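Local structure of protein 1A (Cricket paralysis virus, 6C3R) at residues A[55-69]-A[80-92]. The protein suppresses antiviral RNA silencing in insect cells by inactivating host Argonaute-2 and recruiting a cellular ubiquitin ligase that promotes its degradation. Sequence-based numbering, arbitrary orientation.
Sequences RIKREEELRKLIFLT and WKGLVWKFVQNYC
Helices 55-69 and 80-90 run antiparallel, their N-to-C directions 156° apart and axes 9.5 Å apart at closest approach, with Leu62 facing Phe87 and Ile66 facing Leu83. Three knobs-into-holes fill the middle. Ile66 sits among Trp80, Leu83, Val84 and Phe87: its CG2, anti to the backbone N, lies against the indole, while CG1 passes CB of Leu83 and carries CD1 to 3.9 Å from Phe87 CB. Leu83 fits among Leu62, Leu65, Ile66 and Thr69, and its CD2 meets Leu62 CD2. Phe87, its ring anti to the backbone N (chi1 -177°), enters a hole between Glu59, Leu62, Arg63 and Ile66; Leu62 CB and the carbonyl O of Glu59 lie at its edge, and the Arg63 guanidinium, its NE bonded to Leu105 O, presents a face to CE2. At one end Trp80 NE1 donates to Ile66 O at 3.2 Å, nearly in the ring plane and on a carbonyl lone pair, while Thr69 OG1 lies at the same indole edge and bonds back to Leu65 O. At the other end the contact turns polar. Asn90 ND2 gives a weak bond to Arg55 O (2.9 Å, 128° at the hydrogen), and Arg55 NH1 a long, weak one to Asn90 O. Within helix 55-69 the same NH1 forms a salt bridge with Glu59 OE1, and this carboxylate lies at the edge of the Tyr91 ring. Strands 26-30 and 104-108 pack on Trp80 and Phe87, and Cys92 forms a disulfide with Cys92 of the second subunit. The hairpin is thus apolar and interlocked at its centre, pinned by an indole at one end and bridged by two weak bonds at the other, where Glu59 probably offsets part of the charge of Arg55 and, at longer range, Arg63.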
ATOM      1  N   ARG A  55       0.630   5.727   6.467  1.00 46.80           N
ATOM      2  CA  ARG A  55       0.347   4.301   6.239  1.00 47.04           C
ATOM      3  C   ARG A  55       1.429   3.450   6.926  1.00 44.79           C
ATOM      4  O   ARG A  55       1.125   2.552   7.677  1.00 42.83           O
ATOM      5  CB  ARG A  55       0.280   4.033   4.729  1.00 50.10           C
ATOM      6  CG  ARG A  55      -0.756   3.030   4.236  1.00 53.29           C
ATOM      7  CD  ARG A  55      -0.222   1.615   4.140  1.00 57.45           C
ATOM      8  NE  ARG A  55       1.110   1.552   3.520  1.00 61.18           N
ATOM      9  CZ  ARG A  55       1.990   0.555   3.677  1.00 64.66           C
ATOM     10  NH1 ARG A  55       1.706  -0.536   4.412  1.00 63.82           N
ATOM     11  NH2 ARG A  55       3.177   0.642   3.070  1.00 66.78           N
ATOM     12  N   ILE A  56       2.691   3.806   6.700  1.00 45.06           N
ATOM     13  CA  ILE A  56       3.857   3.182   7.356  1.00 43.84           C
ATOM     14  C   ILE A  56       3.724   3.268   8.879  1.00 42.50           C
ATOM     15  O   ILE A  56       3.829   2.264   9.569  1.00 41.73           O
ATOM     16  CB  ILE A  56       5.214   3.861   6.943  1.00 44.64           C
ATOM     17  CG1 ILE A  56       5.459   3.876   5.432  1.00 46.54           C
ATOM     18  CG2 ILE A  56       6.394   3.205   7.616  1.00 45.17           C
ATOM     19  CD1 ILE A  56       5.219   2.552   4.753  1.00 48.23           C
ATOM     20  N   LYS A  57       3.521   4.471   9.396  1.00 42.72           N
ATOM     21  CA  LYS A  57       3.520   4.696  10.844  1.00 44.37           C
ATOM     22  C   LYS A  57       2.399   3.944  11.569  1.00 42.49           C
ATOM     23  O   LYS A  57       2.621   3.321  12.607  1.00 41.20           O
ATOM     24  CB  LYS A  57       3.458   6.190  11.141  1.00 47.30           C
ATOM     25  CG  LYS A  57       4.753   6.914  10.796  1.00 50.46           C
ATOM     26  CD  LYS A  57       5.808   6.672  11.868  1.00 53.45           C
ATOM     27  CE  LYS A  57       7.211   6.525  11.290  1.00 56.39           C
ATOM     28  NZ  LYS A  57       8.149   5.982  12.318  1.00 58.44           N
ATOM     29  N   ARG A  58       1.212   3.988  10.984  1.00 41.79           N
ATOM     30  CA  ARG A  58       0.093   3.144  11.392  1.00 42.14           C
ATOM     31  C   ARG A  58       0.420   1.635  11.449  1.00 39.86           C
ATOM     32  O   ARG A  58       0.030   0.966  12.403  1.00 37.80           O
ATOM     33  CB  ARG A  58      -1.093   3.405  10.466  1.00 42.89           C
ATOM     34  CG  ARG A  58      -2.320   2.562  10.723  1.00 44.24           C
ATOM     35  CD  ARG A  58      -2.989   2.900  12.046  1.00 46.44           C
ATOM     36  NE  ARG A  58      -4.383   2.438  12.032  1.00 48.08           N
ATOM     37  CZ  ARG A  58      -5.142   2.210  13.102  1.00 50.26           C
ATOM     38  NH1 ARG A  58      -4.686   2.413  14.341  1.00 52.42           N
ATOM     39  NH2 ARG A  58      -6.389   1.782  12.928  1.00 51.33           N
ATOM     40  N   GLU A  59       1.111   1.117  10.437  1.00 39.29           N
ATOM     41  CA  GLU A  59       1.517  -0.295  10.403  1.00 40.09           C
ATOM     42  C   GLU A  59       2.430  -0.658  11.598  1.00 40.25           C
ATOM     43  O   GLU A  59       2.216  -1.658  12.284  1.00 38.92           O
ATOM     44  CB  GLU A  59       2.167  -0.651   9.044  1.00 41.42           C
ATOM     45  CG  GLU A  59       2.366  -2.163   8.829  1.00 44.13           C
ATOM     46  CD  GLU A  59       2.628  -2.608   7.373  1.00 46.98           C
ATOM     47  OE1 GLU A  59       1.893  -2.214   6.446  1.00 50.29           O
ATOM     48  OE2 GLU A  59       3.565  -3.399   7.136  1.00 48.80           O
ATOM     49  N   GLU A  60       3.420   0.190  11.870  1.00 42.33           N
ATOM     50  CA  GLU A  60       4.347   0.006  13.010  1.00 42.31           C
ATOM     51  C   GLU A  60       3.629   0.046  14.364  1.00 39.04           C
ATOM     52  O   GLU A  60       3.946  -0.708  15.261  1.00 37.19           O
ATOM     53  CB  GLU A  60       5.422   1.099  13.002  1.00 45.45           C
ATOM     54  CG  GLU A  60       6.326   1.106  11.776  1.00 48.71           C
ATOM     55  CD  GLU A  60       7.141   2.402  11.606  1.00 53.17           C
ATOM     56  OE1 GLU A  60       7.212   3.238  12.567  1.00 54.26           O
ATOM     57  OE2 GLU A  60       7.729   2.571  10.495  1.00 52.67           O
ATOM     58  N   GLU A  61       2.689   0.975  14.492  1.00 37.45           N
ATOM     59  CA  GLU A  61       1.889   1.170  15.703  1.00 36.59           C
ATOM     60  C   GLU A  61       1.084  -0.098  16.029  1.00 34.55           C
ATOM     61  O   GLU A  61       1.067  -0.577  17.180  1.00 34.00           O
ATOM     62  CB  GLU A  61       0.967   2.378  15.498  1.00 38.05           C
ATOM     63  CG  GLU A  61       0.185   2.802  16.725  1.00 41.13           C
ATOM     64  CD  GLU A  61      -1.029   3.670  16.414  1.00 44.03           C
ATOM     65  OE1 GLU A  61      -1.200   4.725  17.076  1.00 47.81           O
ATOM     66  OE2 GLU A  61      -1.833   3.311  15.520  1.00 44.99           O
ATOM     67  N   LEU A  62       0.451  -0.645  14.996  1.00 32.68           N
ATOM     68  CA  LEU A  62      -0.351  -1.842  15.099  1.00 32.32           C
ATOM     69  C   LEU A  62       0.460  -3.115  15.354  1.00 33.05           C
ATOM     70  O   LEU A  62       0.045  -3.957  16.151  1.00 33.93           O
ATOM     71  CB  LEU A  62      -1.196  -2.007  13.826  1.00 31.88           C
ATOM     72  CG  LEU A  62      -2.347  -1.023  13.626  1.00 32.13           C
ATOM     73  CD1 LEU A  62      -2.974  -1.174  12.262  1.00 31.91           C
ATOM     74  CD2 LEU A  62      -3.391  -1.200  14.702  1.00 32.59           C
ATOM     75  N   ARG A  63       1.596  -3.281  14.675  1.00 33.15           N
ATOM     76  CA  ARG A  63       2.480  -4.405  14.978  1.00 33.27           C
ATOM     77  C   ARG A  63       2.869  -4.371  16.461  1.00 33.47           C
ATOM     78  O   ARG A  63       2.907  -5.415  17.120  1.00 35.02           O
ATOM     79  CB  ARG A  63       3.737  -4.393  14.103  1.00 33.23           C
ATOM     80  CG  ARG A  63       4.677  -5.570  14.358  1.00 33.51           C
ATOM     81  CD  ARG A  63       6.015  -5.445  13.646  1.00 33.55           C
ATOM     82  NE  ARG A  63       5.846  -5.397  12.196  1.00 34.18           N
ATOM     83  CZ  ARG A  63       6.011  -4.331  11.403  1.00 34.23           C
ATOM     84  NH1 ARG A  63       6.394  -3.144  11.855  1.00 34.41           N
ATOM     85  NH2 ARG A  63       5.807  -4.473  10.107  1.00 34.97           N
ATOM     86  N   LYS A  64       3.129  -3.173  16.979  1.00 33.02           N
ATOM     87  CA  LYS A  64       3.545  -3.001  18.366  1.00 33.54           C
ATOM     88  C   LYS A  64       2.430  -3.420  19.327  1.00 33.03           C
ATOM     89  O   LYS A  64       2.651  -4.155  20.272  1.00 33.50           O
ATOM     90  CB  LYS A  64       3.936  -1.553  18.591  1.00 35.00           C
ATOM     91  CG  LYS A  64       4.882  -1.336  19.748  1.00 37.63           C
ATOM     92  CD  LYS A  64       5.123   0.146  19.958  1.00 40.23           C
ATOM     93  CE  LYS A  64       6.133   0.408  21.068  1.00 43.10           C
ATOM     94  NZ  LYS A  64       6.164   1.849  21.487  1.00 44.91           N
ATOM     95  N   LEU A  65       1.215  -2.966  19.051  1.00 32.11           N
ATOM     96  CA  LEU A  65       0.068  -3.291  19.874  1.00 31.28           C
ATOM     97  C   LEU A  65      -0.260  -4.753  19.816  1.00 30.05           C
ATOM     98  O   LEU A  65      -0.644  -5.319  20.835  1.00 30.03           O
ATOM     99  CB  LEU A  65      -1.169  -2.488  19.434  1.00 31.54           C
ATOM    100  CG  LEU A  65      -1.119  -1.003  19.778  1.00 32.31           C
ATOM    101  CD1 LEU A  65      -2.147  -0.232  18.957  1.00 32.47           C
ATOM    102  CD2 LEU A  65      -1.336  -0.794  21.270  1.00 32.71           C
ATOM    103  N   ILE A  66      -0.135  -5.350  18.629  1.00 28.59           N
ATOM    104  CA  ILE A  66      -0.428  -6.750  18.457  1.00 28.55           C
ATOM    105  C   ILE A  66       0.546  -7.566  19.287  1.00 28.28           C
ATOM    106  O   ILE A  66       0.177  -8.598  19.823  1.00 27.37           O
ATOM    107  CB  ILE A  66      -0.404  -7.171  16.957  1.00 29.56           C
ATOM    108  CG1 ILE A  66      -1.647  -6.621  16.242  1.00 29.93           C
ATOM    109  CG2 ILE A  66      -0.326  -8.698  16.758  1.00 29.22           C
ATOM    110  CD1 ILE A  66      -1.477  -6.438  14.741  1.00 30.02           C
ATOM    111  N   PHE A  67       1.784  -7.098  19.421  1.00 28.95           N
ATOM    112  CA  PHE A  67       2.709  -7.793  20.286  1.00 29.28           C
ATOM    113  C   PHE A  67       2.441  -7.519  21.750  1.00 29.63           C
ATOM    114  O   PHE A  67       2.356  -8.456  22.563  1.00 29.61           O
ATOM    115  CB  PHE A  67       4.155  -7.453  20.019  1.00 29.69           C
ATOM    116  CG  PHE A  67       5.068  -8.160  20.975  1.00 30.26           C
ATOM    117  CD1 PHE A  67       5.368  -9.503  20.780  1.00 30.38           C
ATOM    118  CD2 PHE A  67       5.534  -7.524  22.126  1.00 30.40           C
ATOM    119  CE1 PHE A  67       6.173 -10.186  21.679  1.00 30.77           C
ATOM    120  CE2 PHE A  67       6.332  -8.201  23.035  1.00 31.08           C
ATOM    121  CZ  PHE A  67       6.658  -9.533  22.806  1.00 31.40           C
ATOM    122  N   LEU A  68       2.376  -6.241  22.108  1.00 29.98           N
ATOM    123  CA  LEU A  68       2.251  -5.890  23.516  1.00 30.84           C
ATOM    124  C   LEU A  68       0.982  -6.484  24.129  1.00 31.05           C
ATOM    125  O   LEU A  68       1.012  -6.957  25.244  1.00 31.24           O
ATOM    126  CB  LEU A  68       2.245  -4.388  23.703  1.00 31.55           C
ATOM    127  CG  LEU A  68       3.521  -3.611  23.407  1.00 31.77           C
ATOM    128  CD1 LEU A  68       3.190  -2.141  23.564  1.00 32.33           C
ATOM    129  CD2 LEU A  68       4.665  -3.980  24.308  1.00 32.06           C
ATOM    130  N   THR A  69      -0.119  -6.483  23.388  1.00 31.77           N
ATOM    131  CA  THR A  69      -1.361  -7.075  23.881  1.00 32.86           C
ATOM    132  C   THR A  69      -1.269  -8.605  23.970  1.00 33.69           C
ATOM    133  O   THR A  69      -1.955  -9.200  24.798  1.00 34.47           O
ATOM    134  CB  THR A  69      -2.589  -6.697  23.024  1.00 32.19           C
ATOM    135  OG1 THR A  69      -2.372  -7.098  21.674  1.00 31.09           O
ATOM    136  CG2 THR A  69      -2.872  -5.198  23.085  1.00 32.35           C
ATOM    137  N   TRP A  80      -8.078  -8.349  20.217  1.00 34.44           N
ATOM    138  CA  TRP A  80      -6.790  -8.636  19.625  1.00 33.40           C
ATOM    139  C   TRP A  80      -6.948  -8.914  18.134  1.00 33.32           C
ATOM    140  O   TRP A  80      -6.184  -8.377  17.325  1.00 33.88           O
ATOM    141  CB  TRP A  80      -6.135  -9.822  20.301  1.00 32.90           C
ATOM    142  CG  TRP A  80      -4.773 -10.141  19.723  1.00 32.47           C
ATOM    143  CD1 TRP A  80      -3.596  -9.526  20.018  1.00 31.75           C
ATOM    144  CD2 TRP A  80      -4.469 -11.135  18.745  1.00 31.94           C
ATOM    145  NE1 TRP A  80      -2.581 -10.080  19.294  1.00 31.13           N
ATOM    146  CE2 TRP A  80      -3.093 -11.076  18.505  1.00 31.97           C
ATOM    147  CE3 TRP A  80      -5.230 -12.056  18.041  1.00 32.78           C
ATOM    148  CZ2 TRP A  80      -2.455 -11.925  17.590  1.00 32.80           C
ATOM    149  CZ3 TRP A  80      -4.596 -12.904  17.134  1.00 33.49           C
ATOM    150  CH2 TRP A  80      -3.224 -12.835  16.922  1.00 32.70           C
ATOM    151  N   LYS A  81      -7.918  -9.746  17.776  1.00 32.79           N
ATOM    152  CA  LYS A  81      -8.152 -10.059  16.378  1.00 33.04           C
ATOM    153  C   LYS A  81      -8.509  -8.861  15.550  1.00 32.56           C
ATOM    154  O   LYS A  81      -8.084  -8.767  14.403  1.00 32.10           O
ATOM    155  CB  LYS A  81      -9.246 -11.080  16.223  1.00 35.30           C
ATOM    156  CG  LYS A  81      -8.763 -12.507  16.437  1.00 36.76           C
ATOM    157  CD  LYS A  81      -9.921 -13.427  16.779  1.00 38.85           C
ATOM    158  CE  LYS A  81     -10.984 -13.474  15.699  1.00 40.41           C
ATOM    159  NZ  LYS A  81     -12.235 -14.055  16.269  1.00 43.27           N
ATOM    160  N   GLY A  82      -9.304  -7.954  16.111  1.00 32.62           N
ATOM    161  CA  GLY A  82      -9.639  -6.717  15.416  1.00 31.87           C
ATOM    162  C   GLY A  82      -8.408  -5.889  15.090  1.00 31.13           C
ATOM    163  O   GLY A  82      -8.366  -5.255  14.050  1.00 32.04           O
ATOM    164  N   LEU A  83      -7.408  -5.885  15.971  1.00 30.00           N
ATOM    165  CA  LEU A  83      -6.139  -5.210  15.686  1.00 29.67           C
ATOM    166  C   LEU A  83      -5.426  -5.874  14.513  1.00 29.45           C
ATOM    167  O   LEU A  83      -4.938  -5.214  13.624  1.00 30.07           O
ATOM    168  CB  LEU A  83      -5.199  -5.230  16.894  1.00 29.21           C
ATOM    169  CG  LEU A  83      -5.514  -4.411  18.147  1.00 29.04           C
ATOM    170  CD1 LEU A  83      -4.640  -4.846  19.306  1.00 28.60           C
ATOM    171  CD2 LEU A  83      -5.329  -2.938  17.862  1.00 29.37           C
ATOM    172  N   VAL A  84      -5.392  -7.187  14.502  1.00 29.36           N
ATOM    173  CA  VAL A  84      -4.821  -7.888  13.369  1.00 29.62           C
ATOM    174  C   VAL A  84      -5.554  -7.505  12.081  1.00 30.24           C
ATOM    175  O   VAL A  84      -4.945  -7.315  11.050  1.00 29.38           O
ATOM    176  CB  VAL A  84      -4.826  -9.419  13.585  1.00 28.86           C
ATOM    177  CG1 VAL A  84      -4.298 -10.131  12.363  1.00 28.36           C
ATOM    178  CG2 VAL A  84      -3.970  -9.772  14.791  1.00 29.09           C
ATOM    179  N   TRP A  85      -6.869  -7.424  12.157  1.00 32.72           N
ATOM    180  CA  TRP A  85      -7.694  -7.063  11.009  1.00 34.43           C
ATOM    181  C   TRP A  85      -7.369  -5.661  10.478  1.00 34.03           C
ATOM    182  O   TRP A  85      -7.277  -5.456   9.280  1.00 33.29           O
ATOM    183  CB  TRP A  85      -9.184  -7.206  11.372  1.00 36.23           C
ATOM    184  CG  TRP A  85     -10.090  -6.679  10.306  1.00 38.17           C
ATOM    185  CD1 TRP A  85     -10.984  -5.650  10.419  1.00 38.63           C
ATOM    186  CD2 TRP A  85     -10.159  -7.132   8.950  1.00 38.75           C
ATOM    187  NE1 TRP A  85     -11.597  -5.435   9.219  1.00 39.43           N
ATOM    188  CE2 TRP A  85     -11.121  -6.334   8.299  1.00 39.92           C
ATOM    189  CE3 TRP A  85      -9.501  -8.138   8.221  1.00 38.48           C
ATOM    190  CZ2 TRP A  85     -11.445  -6.511   6.944  1.00 40.30           C
ATOM    191  CZ3 TRP A  85      -9.816  -8.316   6.881  1.00 38.62           C
ATOM    192  CH2 TRP A  85     -10.781  -7.507   6.255  1.00 39.94           C
ATOM    193  N   LYS A  86      -7.195  -4.710  11.384  1.00 34.82           N
ATOM    194  CA  LYS A  86      -6.726  -3.366  11.015  1.00 35.00           C
ATOM    195  C   LYS A  86      -5.338  -3.333  10.384  1.00 34.45           C
ATOM    196  O   LYS A  86      -5.092  -2.531   9.493  1.00 35.27           O
ATOM    197  CB  LYS A  86      -6.718  -2.456  12.213  1.00 34.91           C
ATOM    198  CG  LYS A  86      -8.088  -1.994  12.619  1.00 36.23           C
ATOM    199  CD  LYS A  86      -8.018  -1.500  14.051  1.00 37.57           C
ATOM    200  CE  LYS A  86      -9.264  -0.759  14.460  1.00 39.30           C
ATOM    201  NZ  LYS A  86      -9.301  -0.721  15.951  1.00 40.89           N
ATOM    202  N   PHE A  87      -4.431  -4.162  10.887  1.00 34.39           N
ATOM    203  CA  PHE A  87      -3.119  -4.344  10.277  1.00 33.92           C
ATOM    204  C   PHE A  87      -3.290  -4.877   8.868  1.00 35.02           C
ATOM    205  O   PHE A  87      -2.783  -4.289   7.933  1.00 36.11           O
ATOM    206  CB  PHE A  87      -2.250  -5.301  11.101  1.00 32.85           C
ATOM    207  CG  PHE A  87      -0.865  -5.465  10.567  1.00 31.99           C
ATOM    208  CD1 PHE A  87      -0.584  -6.442   9.622  1.00 32.20           C
ATOM    209  CD2 PHE A  87       0.160  -4.635  10.995  1.00 32.21           C
ATOM    210  CE1 PHE A  87       0.696  -6.598   9.090  1.00 31.91           C
ATOM    211  CE2 PHE A  87       1.446  -4.794  10.493  1.00 33.15           C
ATOM    212  CZ  PHE A  87       1.711  -5.770   9.519  1.00 32.50           C
ATOM    213  N   VAL A  88      -3.996  -5.991   8.740  1.00 37.23           N
ATOM    214  CA  VAL A  88      -4.304  -6.611   7.453  1.00 39.54           C
ATOM    215  C   VAL A  88      -4.956  -5.602   6.490  1.00 41.94           C
ATOM    216  O   VAL A  88      -4.551  -5.518   5.349  1.00 41.92           O
ATOM    217  CB  VAL A  88      -5.189  -7.864   7.658  1.00 40.87           C
ATOM    218  CG1 VAL A  88      -5.931  -8.265   6.399  1.00 42.61           C
ATOM    219  CG2 VAL A  88      -4.338  -9.039   8.128  1.00 41.17           C
ATOM    220  N   GLN A  89      -5.934  -4.824   6.949  1.00 45.06           N
ATOM    221  CA  GLN A  89      -6.507  -3.750   6.118  1.00 47.65           C
ATOM    222  C   GLN A  89      -5.444  -2.742   5.656  1.00 47.81           C
ATOM    223  O   GLN A  89      -5.388  -2.379   4.489  1.00 48.03           O
ATOM    224  CB  GLN A  89      -7.608  -2.989   6.857  1.00 50.07           C
ATOM    225  CG  GLN A  89      -8.942  -3.710   6.891  1.00 53.72           C
ATOM    226  CD  GLN A  89     -10.088  -2.858   7.451  1.00 57.93           C
ATOM    227  OE1 GLN A  89     -11.247  -3.303   7.461  1.00 61.25           O
ATOM    228  NE2 GLN A  89      -9.783  -1.634   7.917  1.00 57.91           N
ATOM    229  N   ASN A  90      -4.605  -2.302   6.578  1.00 47.19           N
ATOM    230  CA  ASN A  90      -3.587  -1.323   6.260  1.00 47.92           C
ATOM    231  C   ASN A  90      -2.403  -1.887   5.449  1.00 48.47           C
ATOM    232  O   ASN A  90      -1.685  -1.135   4.799  1.00 46.29           O
ATOM    233  CB  ASN A  90      -3.099  -0.642   7.540  1.00 48.64           C
ATOM    234  CG  ASN A  90      -2.593   0.772   7.300  1.00 49.98           C
ATOM    235  OD1 ASN A  90      -3.320   1.640   6.786  1.00 51.52           O
ATOM    236  ND2 ASN A  90      -1.350   1.022   7.685  1.00 50.82           N
ATOM    237  N   TYR A  91      -2.182  -3.197   5.485  1.00 50.89           N
ATOM    238  CA  TYR A  91      -1.082  -3.765   4.710  1.00 54.09           C
ATOM    239  C   TYR A  91      -1.372  -3.673   3.198  1.00 58.90           C
ATOM    240  O   TYR A  91      -2.510  -3.698   2.756  1.00 61.60           O
ATOM    241  CB  TYR A  91      -0.741  -5.198   5.151  1.00 52.02           C
ATOM    242  CG  TYR A  91       0.463  -5.785   4.429  1.00 51.05           C
ATOM    243  CD1 TYR A  91       1.766  -5.419   4.768  1.00 52.76           C
ATOM    244  CD2 TYR A  91       0.294  -6.683   3.392  1.00 51.10           C
ATOM    245  CE1 TYR A  91       2.866  -5.949   4.097  1.00 53.41           C
ATOM    246  CE2 TYR A  91       1.371  -7.221   2.720  1.00 52.56           C
ATOM    247  CZ  TYR A  91       2.662  -6.855   3.062  1.00 54.97           C
ATOM    248  OH  TYR A  91       3.729  -7.416   2.358  1.00 58.10           O
ATOM    249  N   CYS A  92      -0.311  -3.528   2.428  1.00 66.86           N
ATOM    250  CA  CYS A  92      -0.388  -3.275   1.011  1.00 73.85           C
ATOM    251  C   CYS A  92       0.811  -4.015   0.413  1.00 76.22           C
ATOM    252  O   CYS A  92       1.928  -3.519   0.491  1.00 76.18           O
ATOM    253  CB  CYS A  92      -0.313  -1.760   0.822  1.00 78.90           C
ATOM    254  SG  CYS A  92       0.119  -1.163  -0.813  1.00 86.50           S
TER